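Local atomic coordinates of protein toll (PDB entry 4LXR), a protein that acts as a cell-surface receptor for the cleaved cytokine Spätzle C-106, signalling in antifungal immunity and in the dorsal-ventral patterning of the Drosophila embryo. Residues A[36-40]-A[59-64]; A[80-84]-A[112-118]; A[119-125]-A[142-146]. All blocks are in the same frame, centred on the assembly; numbering follows the deposited sequence.

Contact 1 (A[36-40]-A[59-64])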
# COMPACT_ATOMS: atom_id res chain seq x y z
N PRO A 36 2.24 13.65 -40.35
CA PRO A 36 3.49 13.84 -41.09
C PRO A 36 4.04 12.55 -41.66
O PRO A 36 3.88 11.48 -41.06
CB PRO A 36 4.45 14.41 -40.04
CG PRO A 36 3.86 14.01 -38.73
CD PRO A 36 2.38 14.01 -38.93
N THR A 37 4.68 12.65 -42.82
CA THR A 37 5.31 11.52 -43.48
C THR A 37 6.45 11.02 -42.61
O THR A 37 6.67 9.81 -42.46
CB THR A 37 5.84 11.90 -44.87
OG1 THR A 37 4.80 12.51 -45.63
CG2 THR A 37 6.30 10.69 -45.62
N PHE A 38 7.17 11.98 -42.02
CA PHE A 38 8.30 11.68 -41.15
C PHE A 38 8.24 12.47 -39.87
O PHE A 38 7.88 13.65 -39.86
CB PHE A 38 9.62 11.98 -41.86
CG PHE A 38 9.82 11.17 -43.10
CD1 PHE A 38 10.23 9.85 -43.02
CD2 PHE A 38 9.58 11.72 -44.34
CE1 PHE A 38 10.41 9.10 -44.16
CE2 PHE A 38 9.75 10.97 -45.49
CZ PHE A 38 10.17 9.66 -45.40
N ARG A 39 8.58 11.80 -38.78
CA ARG A 39 8.75 12.46 -37.51
C ARG A 39 10.07 11.98 -36.97
O ARG A 39 10.22 10.81 -36.65
CB ARG A 39 7.61 12.10 -36.55
CG ARG A 39 7.63 12.90 -35.27
CD ARG A 39 6.52 12.46 -34.33
NE ARG A 39 5.22 12.37 -34.99
CZ ARG A 39 4.31 13.35 -35.00
NH1 ARG A 39 4.56 14.50 -34.39
NH2 ARG A 39 3.16 13.18 -35.63
N LEU A 40 11.04 12.88 -36.88
CA LEU A 40 12.36 12.51 -36.41
C LEU A 40 12.63 13.01 -35.01
O LEU A 40 12.38 14.17 -34.69
CB LEU A 40 13.44 13.05 -37.35
CG LEU A 40 13.59 12.42 -38.74
CD1 LEU A 40 12.72 13.15 -39.75
CD2 LEU A 40 15.04 12.51 -39.13
N ASP A 59 7.89 8.47 -51.09
CA ASP A 59 7.67 9.40 -49.98
C ASP A 59 8.98 9.82 -49.30
O ASP A 59 9.03 10.88 -48.66
CB ASP A 59 6.71 8.82 -48.93
CG ASP A 59 5.28 8.77 -49.41
OD1 ASP A 59 4.95 9.41 -50.43
OD2 ASP A 59 4.46 8.10 -48.74
N TYR A 60 10.03 9.02 -49.44
CA TYR A 60 11.34 9.37 -48.88
C TYR A 60 11.89 10.70 -49.41
O TYR A 60 12.85 11.25 -48.87
CB TYR A 60 12.36 8.24 -49.10
CG TYR A 60 12.19 7.08 -48.16
CD1 TYR A 60 12.34 7.24 -46.79
CD2 TYR A 60 11.89 5.80 -48.64
CE1 TYR A 60 12.18 6.18 -45.91
CE2 TYR A 60 11.74 4.73 -47.78
CZ TYR A 60 11.88 4.92 -46.41
OH TYR A 60 11.73 3.86 -45.55
N GLN A 61 11.26 11.21 -50.46
CA GLN A 61 11.57 12.52 -51.04
C GLN A 61 11.25 13.64 -50.04
O GLN A 61 11.79 14.74 -50.14
CB GLN A 61 10.72 12.71 -52.29
CG GLN A 61 11.20 13.77 -53.25
CD GLN A 61 10.35 13.81 -54.52
OE1 GLN A 61 9.33 13.12 -54.60
NE2 GLN A 61 10.78 14.60 -55.50
N GLN A 62 10.38 13.35 -49.08
CA GLN A 62 9.97 14.38 -48.13
C GLN A 62 10.85 14.37 -46.88
O GLN A 62 10.49 14.97 -45.87
CB GLN A 62 8.50 14.21 -47.75
CG GLN A 62 7.56 14.29 -48.93
CD GLN A 62 6.19 13.72 -48.63
OE1 GLN A 62 5.59 14.02 -47.60
NE2 GLN A 62 5.69 12.89 -49.54
N LEU A 63 11.99 13.68 -46.95
CA LEU A 63 12.95 13.68 -45.85
C LEU A 63 13.49 15.10 -45.74
O LEU A 63 13.54 15.80 -46.73
CB LEU A 63 14.11 12.73 -46.18
CG LEU A 63 14.45 11.43 -45.45
CD1 LEU A 63 13.36 10.89 -44.53
CD2 LEU A 63 14.86 10.38 -46.49
N PRO A 64 13.90 15.52 -44.53
CA PRO A 64 14.57 16.83 -44.46
C PRO A 64 15.87 16.82 -45.26
O PRO A 64 16.53 15.79 -45.33
CB PRO A 64 14.85 16.99 -42.96
CG PRO A 64 14.91 15.59 -42.43
CD PRO A 64 13.89 14.82 -43.23
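Thr37 and Phe38, where the chain enters strand 38-43, face Gln62 and Leu63 of the loop that follows strand 47-52, and CA of Phe38 lies 6.9 Å from CA of Leu63. The Phe38 ring is the centrepiece. Leu63 CD1 sits squarely over the middle of one face, 3.4 Å from the ring centroid, a close CH-pi contact. At the edge, in the ring plane, the backbone O of Asp59 comes to 3.3 Å from Phe38 CE2. Tyr60 adds a second aromatic ring: the two planes are tilted by 29° but slid apart, with little overlap, so the touching is done by Phe38 CZ and Tyr60 CD1 at 3.5 Å.

Thr37 and Phe38 both lie opposite Cys29 in a classic beta bulge, within the small antiparallel strands that precede the parallel strands of the leucine-rich repeat solenoid. The CB atoms of both point toward the 59-64 loop, consistent with the bulge. With Thr37 OG1 beside its own backbone N (chi1 -53°), the hydroxyl reaches across and donates to Gln62 OE1 at 2.6 Å. It approaches from above the amide carbonyl plane, 43° out of it. The Thr37 methyl CG2 rests against Asp59 CB at 3.8 Å, while the Asp59 carboxylate is held by the backbone N of Thr55. Further along the strand, Leu40 CD1 meets Pro64 CD at 4.0 Å.

Contact 2 (A[80-84]-A[112-118]). With NAG (2-acetamido-2-deoxy-beta-D-glucopyranose), chain I.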
# COMPACT_ATOMS: atom_id res chain seq x y z
N CYS A 80 8.82 2.16 -41.33
CA CYS A 80 9.34 2.62 -42.62
C CYS A 80 9.28 1.51 -43.65
O CYS A 80 9.24 0.33 -43.30
CB CYS A 80 10.78 3.15 -42.47
SG CYS A 80 10.89 4.54 -41.25
N MET A 81 9.24 1.88 -44.92
CA MET A 81 9.27 0.90 -46.00
C MET A 81 10.70 0.59 -46.36
O MET A 81 11.56 1.48 -46.34
CB MET A 81 8.52 1.42 -47.24
CG MET A 81 7.08 1.73 -46.92
SD MET A 81 6.15 2.36 -48.30
CE MET A 81 6.11 0.92 -49.36
N LEU A 82 10.96 -0.68 -46.66
CA LEU A 82 12.25 -1.06 -47.21
C LEU A 82 12.43 -0.33 -48.54
O LEU A 82 11.53 -0.34 -49.39
CB LEU A 82 12.36 -2.58 -47.38
CG LEU A 82 12.42 -3.27 -46.01
CD1 LEU A 82 12.22 -4.79 -46.13
CD2 LEU A 82 13.74 -2.93 -45.31
N PRO A 83 13.58 0.33 -48.70
CA PRO A 83 13.79 1.30 -49.78
C PRO A 83 14.11 0.69 -51.14
O PRO A 83 15.06 1.12 -51.80
CB PRO A 83 14.96 2.13 -49.26
CG PRO A 83 15.73 1.19 -48.41
CD PRO A 83 14.72 0.28 -47.77
N GLY A 84 13.34 -0.30 -51.57
CA GLY A 84 13.55 -0.92 -52.87
C GLY A 84 14.93 -1.56 -53.06
O GLY A 84 15.43 -2.27 -52.18
N MET A 112 8.05 -4.91 -49.39
CA MET A 112 8.85 -5.96 -50.02
C MET A 112 9.52 -6.80 -48.91
O MET A 112 9.42 -6.46 -47.72
CB MET A 112 9.94 -5.35 -50.91
CG MET A 112 11.03 -4.60 -50.12
SD MET A 112 12.21 -3.66 -51.14
CE MET A 112 13.19 -4.99 -51.90
N ASN A 113 10.18 -7.88 -49.29
CA ASN A 113 11.03 -8.66 -48.38
C ASN A 113 12.38 -7.96 -48.19
O ASN A 113 12.87 -7.28 -49.09
CB ASN A 113 11.27 -10.07 -48.95
CG ASN A 113 10.00 -10.93 -48.99
OD1 ASN A 113 9.25 -10.98 -48.01
ND2 ASN A 113 9.75 -11.61 -50.12
N ILE A 114 13.01 -8.12 -47.02
CA ILE A 114 14.35 -7.57 -46.81
C ILE A 114 15.40 -8.29 -47.66
O ILE A 114 15.27 -9.49 -47.95
CB ILE A 114 14.73 -7.57 -45.28
CG1 ILE A 114 15.84 -6.56 -44.97
CG2 ILE A 114 15.05 -8.96 -44.80
CD1 ILE A 114 16.10 -6.37 -43.45
N THR A 115 16.44 -7.57 -48.08
CA THR A 115 17.48 -8.18 -48.89
C THR A 115 18.86 -7.86 -48.32
O THR A 115 19.02 -6.90 -47.57
CB THR A 115 17.48 -7.67 -50.36
OG1 THR A 115 17.91 -6.30 -50.39
CG2 THR A 115 16.10 -7.80 -51.02
N ARG A 116 19.84 -8.65 -48.74
CA ARG A 116 21.24 -8.39 -48.45
C ARG A 116 21.67 -6.99 -48.89
O ARG A 116 22.39 -6.29 -48.17
CB ARG A 116 22.12 -9.46 -49.11
CG ARG A 116 23.59 -9.30 -48.81
CD ARG A 116 24.45 -10.04 -49.82
NE ARG A 116 24.54 -9.31 -51.08
CZ ARG A 116 24.90 -9.83 -52.25
NH1 ARG A 116 24.94 -9.06 -53.33
NH2 ARG A 116 25.23 -11.12 -52.33
N GLN A 117 21.23 -6.56 -50.07
CA GLN A 117 21.52 -5.19 -50.52
C GLN A 117 21.14 -4.11 -49.50
O GLN A 117 21.82 -3.09 -49.36
CB GLN A 117 20.84 -4.91 -51.86
CG GLN A 117 21.17 -3.53 -52.42
CD GLN A 117 20.57 -3.31 -53.80
OE1 GLN A 117 21.15 -2.60 -54.63
NE2 GLN A 117 19.42 -3.90 -54.05
N HIS A 118 20.06 -4.32 -48.75
CA HIS A 118 19.62 -3.33 -47.77
C HIS A 118 20.68 -3.01 -46.72
O HIS A 118 20.67 -1.93 -46.12
CB HIS A 118 18.31 -3.77 -47.12
CG HIS A 118 17.13 -3.72 -48.05
ND1 HIS A 118 16.07 -4.59 -47.96
CD2 HIS A 118 16.87 -2.89 -49.09
CE1 HIS A 118 15.19 -4.30 -48.90
NE2 HIS A 118 15.64 -3.27 -49.60
C1 NAG I . 8.96 -12.80 -49.91
C2 NAG I . 7.76 -12.37 -50.76
C3 NAG I . 6.79 -13.54 -51.00
C4 NAG I . 7.52 -14.80 -51.45
C5 NAG I . 8.68 -15.11 -50.52
C6 NAG I . 9.50 -16.30 -50.97
C7 NAG I . 6.91 -10.06 -50.66
C8 NAG I . 7.48 -9.88 -52.04
N2 NAG I . 7.07 -11.26 -50.11
O3 NAG I . 5.83 -13.16 -51.98
O4 NAG I . 6.62 -15.91 -51.43
O5 NAG I . 9.56 -13.98 -50.48
O6 NAG I . 10.80 -15.93 -51.42
O7 NAG I . 6.33 -9.15 -50.07
O HOH W 1 17.25 -4.96 -52.75
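Gly84 O is gripped twice: His118 NE2 donates to it at 2.8 Å, within the carbonyl plane though bent at the hydrogen (143°), and a water donates to it more distantly. That water also accepts from Gln117 NE2 and bonds to Thr115 OG1, tying the two loops together. Thr115 OG1 lies over the centre of one face of the His118 ring. Pro83 centres an inverse gamma turn that brings Gly84 O to the imidazole's edge. Met112 SD lies 3.5 Å from Gly84 CA, and the bend at chi3 (-72°) carries CE to 3.5 Å from Gly84 O.

Leu82 plugs into the 112-118 loop: CB packs 3.7 Å from Met112 CG, and CD1 reaches Ile114 N at 3.5 Å. Its CB also touches His118 CE1 at 3.6 Å. Replacing His118 by alanine is likely to leave Gly84 O without its direct protein donor and to open a gap beside Leu82 CB. Asn113, whose CB turns away from 80-84, carries an N-linked NAG on ND2, while its OD1 accepts from His137 N.

This packing joins successive coils of the solenoid's N-terminal end, with Leu82 resting on Phe105 of strand 102-106, and Pro83 and His118 on Ile88 of helix 88-94.

Contact 3 (A[119-125]-A[142-146])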
# COMPACT_ATOMS: atom_id res chain seq x y z
N LEU A 119 21.63 -3.92 -46.53
CA LEU A 119 22.66 -3.69 -45.52
C LEU A 119 24.02 -3.33 -46.10
O LEU A 119 24.99 -3.25 -45.35
CB LEU A 119 22.78 -4.90 -44.57
CG LEU A 119 21.59 -5.18 -43.63
CD1 LEU A 119 21.84 -6.47 -42.88
CD2 LEU A 119 21.37 -4.02 -42.63
N ASP A 120 24.10 -3.11 -47.41
CA ASP A 120 25.33 -2.60 -48.03
C ASP A 120 25.84 -1.36 -47.27
O ASP A 120 25.04 -0.52 -46.84
CB ASP A 120 25.10 -2.23 -49.50
CG ASP A 120 24.96 -3.45 -50.42
OD1 ASP A 120 25.16 -4.61 -49.98
OD2 ASP A 120 24.65 -3.25 -51.62
N ARG A 121 27.16 -1.27 -47.09
CA ARG A 121 27.81 -0.17 -46.35
C ARG A 121 27.52 -0.13 -44.83
O ARG A 121 28.02 0.74 -44.12
CB ARG A 121 27.54 1.19 -47.02
CG ARG A 121 27.70 1.16 -48.55
CD ARG A 121 27.92 2.56 -49.13
NE ARG A 121 26.79 3.47 -48.89
CZ ARG A 121 25.70 3.52 -49.65
NH1 ARG A 121 25.56 2.71 -50.71
NH2 ARG A 121 24.73 4.37 -49.37
N LEU A 122 26.74 -1.08 -44.32
CA LEU A 122 26.51 -1.18 -42.88
C LEU A 122 27.19 -2.38 -42.23
O LEU A 122 26.75 -2.85 -41.16
CB LEU A 122 25.01 -1.17 -42.56
CG LEU A 122 24.38 0.19 -42.93
CD1 LEU A 122 22.88 0.22 -42.68
CD2 LEU A 122 25.08 1.28 -42.16
N HIS A 123 28.26 -2.87 -42.86
CA HIS A 123 29.02 -4.02 -42.35
C HIS A 123 29.78 -3.70 -41.05
O HIS A 123 30.26 -4.61 -40.37
CB HIS A 123 30.00 -4.56 -43.41
CG HIS A 123 29.33 -5.05 -44.66
ND1 HIS A 123 27.96 -5.12 -44.78
CD2 HIS A 123 29.84 -5.47 -45.84
CE1 HIS A 123 27.65 -5.57 -45.99
NE2 HIS A 123 28.78 -5.79 -46.65
N GLY A 124 29.89 -2.42 -40.72
CA GLY A 124 30.48 -1.99 -39.45
C GLY A 124 29.61 -2.09 -38.20
O GLY A 124 30.12 -1.88 -37.08
N LEU A 125 28.33 -2.42 -38.36
CA LEU A 125 27.38 -2.44 -37.23
C LEU A 125 27.72 -3.49 -36.17
O LEU A 125 28.18 -4.59 -36.50
CB LEU A 125 25.94 -2.68 -37.71
CG LEU A 125 25.19 -1.63 -38.54
CD1 LEU A 125 23.89 -2.24 -39.00
CD2 LEU A 125 24.92 -0.30 -37.74
N LEU A 142 21.14 -12.58 -45.96
CA LEU A 142 20.93 -11.23 -45.40
C LEU A 142 22.18 -10.66 -44.72
O LEU A 142 22.56 -9.50 -44.93
CB LEU A 142 19.73 -11.21 -44.43
CG LEU A 142 19.45 -9.85 -43.77
CD1 LEU A 142 19.07 -8.79 -44.81
CD2 LEU A 142 18.41 -9.93 -42.65
N LEU A 143 22.86 -11.50 -43.93
CA LEU A 143 23.92 -11.02 -43.04
C LEU A 143 25.31 -11.33 -43.56
O LEU A 143 26.27 -11.53 -42.80
CB LEU A 143 23.73 -11.60 -41.62
CG LEU A 143 22.37 -11.22 -40.97
CD1 LEU A 143 22.16 -12.01 -39.69
CD2 LEU A 143 22.31 -9.72 -40.70
N THR A 144 25.41 -11.36 -44.89
CA THR A 144 26.70 -11.54 -45.53
C THR A 144 27.65 -10.43 -45.11
O THR A 144 27.29 -9.26 -45.17
CB THR A 144 26.54 -11.53 -47.08
OG1 THR A 144 25.69 -12.62 -47.45
CG2 THR A 144 27.91 -11.62 -47.78
N ASP A 145 28.86 -10.81 -44.71
CA ASP A 145 29.92 -9.89 -44.34
C ASP A 145 29.65 -9.06 -43.08
O ASP A 145 30.35 -8.07 -42.85
CB ASP A 145 30.28 -8.94 -45.49
CG ASP A 145 30.77 -9.67 -46.74
OD1 ASP A 145 31.27 -10.81 -46.63
OD2 ASP A 145 30.63 -9.08 -47.84
N MET A 146 28.66 -9.44 -42.27
CA MET A 146 28.40 -8.69 -41.03
C MET A 146 29.34 -9.19 -39.94
O MET A 146 28.88 -9.65 -38.88
CB MET A 146 26.94 -8.82 -40.59
CG MET A 146 25.92 -8.27 -41.59
SD MET A 146 26.02 -6.48 -41.81
CE MET A 146 25.31 -5.88 -40.28
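His123 offers one face of its ring to the turn at Thr144 and Asp145. Asp145 CB stands over that face, 3.9 Å from the ring centroid, in a CH-pi contact, and Thr144 O lies above the same face toward the rim. The carboxylate of Asp145 is not stacked on the imidazole, for the two planes are 71° apart. Met146 crosses the ring at about a right angle, its SD 4.8 Å from the centroid and approaching obliquely.

From there the Met146 side chain folds back on itself, chi2 and chi3 both bent (-66° and -74°), and this curl drives the methyl CE inward. CE ends 3.5 Å from the backbone O of Leu122. It also lies against Leu125 CD1 at 4.1 Å, the two side chains running alongside each other and pointing the same way.

Each segment makes a type II turn, Leu119 to Leu122 and Leu143 to Met146, closed by its own backbone bond. The matching residues fall 24 positions apart, the usual length of a leucine-rich repeat. Met146 thus takes in its coil the place that Leu122 has in the one before, and Leu143 the place of Leu119. Arg121 and Asp145 are the equivalent third residues of these turns, both with positive phi.

Leu119 carries the other half of the contact through a single methyl. Its CD1 slants against Leu143 CD2 at 3.9 Å, lies 3.7 Å from the backbone O of Leu142, and meets Leu142 CD1 at 4.1 Å. No hydrogen bond spans the two segments. Beyond them, Arg121 forms a salt bridge with Asp93 of helix 88-94, and Asp145 N bonds to the Asp168 carboxylate.

The three contacts follow one another along the chain, at the N-terminal end of the ectodomain. Contact 1 and contact 2 have centres about 17 Å apart and meet where Tyr60 OH lies 2.5 Å from Met81 O, a probable hydrogen bond, close to the Cys52-Cys80 disulfide. Contacts 2 and 3 are nearer, centres about 13 Å apart: Leu142 CD1 packs 3.3 Å from Thr115 O and also touches Ile114. Contacts 1 and 3 do not touch, with nearest atoms about 12 Å apart. Of these segments only 36-40 touches the ligand: Arg39, which takes no part in contact 1 itself, packs on Lys15 of the Spätzle C-106 chain; contact 2 carries the glycan on Asn113.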